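Local coordinates for iron dependent repressor (Sulfolobus solfataricus, PDB 2X4H), which probably binds DNA as a dimeric, metal-responsive transcription regulator of the DtxR/MntR family, at the interface of chains A and B. Coordinates in Å, arbitrary orientation; residue numbers count along the deposited sequence, not the author numbering. Chains: chain A/B, Hypothetical protein SSO2273.

The interface of chains A and B. Residues chain A 116-117, 120-121, 124; chain B 95-97.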
ATOM      1  N   GLU A 116      27.783   3.337  14.819  1.00 48.48           N
ATOM      2  CA  GLU A 116      28.872   2.345  14.785  1.00 47.22           C
ATOM      3  C   GLU A 116      29.265   1.992  13.345  1.00 43.80           C
ATOM      4  O   GLU A 116      30.452   1.891  13.025  1.00 43.82           O
ATOM      5  CB  GLU A 116      28.490   1.060  15.549  1.00 48.68           C
ATOM      6  CG  GLU A 116      29.648   0.037  15.665  1.00 49.87           C
ATOM      7  CD  GLU A 116      29.378  -1.156  16.602  1.00 52.64           C
ATOM      8  OE1 GLU A 116      30.303  -1.988  16.770  1.00 54.54           O
ATOM      9  OE2 GLU A 116      28.281  -1.268  17.175  1.00 54.78           O
ATOM     10  N   ILE A 117      28.268   1.819  12.486  1.00 41.63           N
ATOM     11  CA  ILE A 117      28.506   1.406  11.124  1.00 39.41           C
ATOM     12  C   ILE A 117      29.207   2.512  10.375  1.00 39.26           C
ATOM     13  O   ILE A 117      30.146   2.250   9.656  1.00 38.67           O
ATOM     14  CB  ILE A 117      27.197   0.984  10.386  1.00 39.11           C
ATOM     15  CG1 ILE A 117      26.605  -0.283  11.025  1.00 39.86           C
ATOM     16  CG2 ILE A 117      27.461   0.737   8.873  1.00 36.48           C
ATOM     17  CD1 ILE A 117      25.173  -0.579  10.581  1.00 39.57           C
ATOM     18  N   LYS A 120      32.874   2.567  11.626  1.00 41.76           N
ATOM     19  CA  LYS A 120      33.670   1.443  11.156  1.00 41.41           C
ATOM     20  C   LYS A 120      33.836   1.534   9.639  1.00 40.12           C
ATOM     21  O   LYS A 120      34.872   1.166   9.142  1.00 40.10           O
ATOM     22  CB  LYS A 120      33.081   0.103  11.575  1.00 41.34           C
ATOM     23  CG  LYS A 120      32.753  -0.001  13.044  1.00 44.00           C
ATOM     24  CD  LYS A 120      33.674  -0.831  13.876  1.00 46.66           C
ATOM     25  CE  LYS A 120      32.892  -1.413  15.047  1.00 49.03           C
ATOM     26  NZ  LYS A 120      33.721  -2.026  16.080  1.00 51.58           N
ATOM     27  N   LEU A 121      32.834   2.040   8.911  1.00 39.41           N
ATOM     28  CA  LEU A 121      32.981   2.227   7.458  1.00 39.82           C
ATOM     29  C   LEU A 121      34.052   3.265   7.135  1.00 42.42           C
ATOM     30  O   LEU A 121      34.843   3.082   6.214  1.00 44.15           O
ATOM     31  CB  LEU A 121      31.669   2.634   6.790  1.00 39.00           C
ATOM     32  CG  LEU A 121      30.629   1.581   6.412  1.00 37.13           C
ATOM     33  CD1 LEU A 121      29.365   2.301   5.842  1.00 36.08           C
ATOM     34  CD2 LEU A 121      31.163   0.550   5.438  1.00 33.70           C
ATOM     35  N   TYR A 124      37.263   1.546   7.741  1.00 44.55           N
ATOM     36  CA  TYR A 124      37.380   0.539   6.665  1.00 44.48           C
ATOM     37  C   TYR A 124      37.753   1.169   5.332  1.00 46.26           C
ATOM     38  O   TYR A 124      38.465   0.574   4.555  1.00 47.03           O
ATOM     39  CB  TYR A 124      36.072  -0.242   6.541  1.00 42.27           C
ATOM     40  CG  TYR A 124      35.788  -0.917   5.214  1.00 42.60           C
ATOM     41  CD1 TYR A 124      36.420  -2.091   4.847  1.00 44.12           C
ATOM     42  CD2 TYR A 124      34.803  -0.422   4.371  1.00 43.62           C
ATOM     43  CE1 TYR A 124      36.109  -2.730   3.631  1.00 46.01           C
ATOM     44  CE2 TYR A 124      34.479  -1.051   3.172  1.00 44.89           C
ATOM     45  CZ  TYR A 124      35.127  -2.194   2.810  1.00 46.66           C
ATOM     46  OH  TYR A 124      34.778  -2.776   1.618  1.00 49.34           O
TER
ATOM     47  N   ILE B  95      33.794  -5.277   8.569  1.00 36.36           N
ATOM     48  CA  ILE B  95      34.287  -4.002   9.100  1.00 37.45           C
ATOM     49  C   ILE B  95      34.439  -3.991  10.642  1.00 38.68           C
ATOM     50  O   ILE B  95      34.776  -2.957  11.228  1.00 40.64           O
ATOM     51  CB  ILE B  95      33.463  -2.820   8.539  1.00 37.49           C
ATOM     52  CG1 ILE B  95      32.081  -2.730   9.193  1.00 36.69           C
ATOM     53  CG2 ILE B  95      33.360  -2.964   6.992  1.00 35.89           C
ATOM     54  CD1 ILE B  95      31.260  -1.542   8.753  1.00 32.63           C
ATOM     55  N   GLY B  96      34.194  -5.139  11.285  1.00 38.46           N
ATOM     56  CA  GLY B  96      34.545  -5.361  12.695  1.00 40.76           C
ATOM     57  C   GLY B  96      33.399  -5.387  13.697  1.00 41.98           C
ATOM     58  O   GLY B  96      33.608  -5.153  14.891  1.00 44.39           O
ATOM     59  N   ILE B  97      32.190  -5.666  13.222  1.00 40.71           N
ATOM     60  CA  ILE B  97      31.023  -5.752  14.078  1.00 41.54           C
ATOM     61  C   ILE B  97      30.730  -7.229  14.360  1.00 42.78           C
ATOM     62  O   ILE B  97      30.656  -8.056  13.456  1.00 40.46           O
ATOM     63  CB  ILE B  97      29.814  -5.063  13.415  1.00 40.82           C
ATOM     64  CG1 ILE B  97      30.002  -3.548  13.415  1.00 41.42           C
ATOM     65  CG2 ILE B  97      28.490  -5.401  14.111  1.00 39.03           C
ATOM     66  CD1 ILE B  97      29.142  -2.862  12.378  1.00 39.02           C
TER
HETATM   67  O   HOH W   1      36.316  -0.859  10.592  1.00  8.01           O
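A:Lys120 and its neighbours on helix 115-124 pack against the loop B:Ile95 to B:Gly96 to B:Ile97 in a mainly apolar helix-to-loop contact, repeated with the chains exchanged by the two-fold of the whole interface. It forms part of the interface between two copies of this DtxR/MntR-family protein, within the family's metal-binding and dimerisation region, and probably belongs to the dimer that such regulators use to bind DNA. B:Ile95 has the most surface hidden here, and its two branches let it pack against several groups at once. The CG2 methyl lies over one face of the A:Tyr124 ring, offset toward the rim, 3.6 Å from A:Tyr124 CG. With CG1 flanked by both backbone N and C (chi1 75°) and the arm extended beyond it, CD1 reaches the helix, 3.7 Å from A:Lys120 CB and also against A:Leu121 CD2. A:Lys120 combines an apolar stem with a charged end: its chain bends at chi2 (-106°) and runs past the carbonyl of B:Ile95, with CE reaching B:Ile97 CG1. NZ makes a weak hydrogen bond to B:Gly96 O (3.3 Å) and a same-chain salt bridge to A:Glu116 OE1 at 3.5 Å. B:Gly96, with its positive phi of 107°, suits the turn of the loop, and having no side chain it puts nothing in the way of the lysine end at its carbonyl. Were A:Lys120 replaced by an alanine, B:Gly96 O would probably lose its weak bond, A:Glu116 its charge partner, and B:Ile97 CG1 part of its cover. The side chains of B:Ile97 and A:Ile117 cross at about a right angle, with CD1 of the first 3.9 Å from CG1 of the second, while B:Ile97 CG1 lies beside the A:Glu116 carboxylate. A water joins the backbones, 2.9 Å from A:Lys120 O and 2.7 Å from B:Ile95 O.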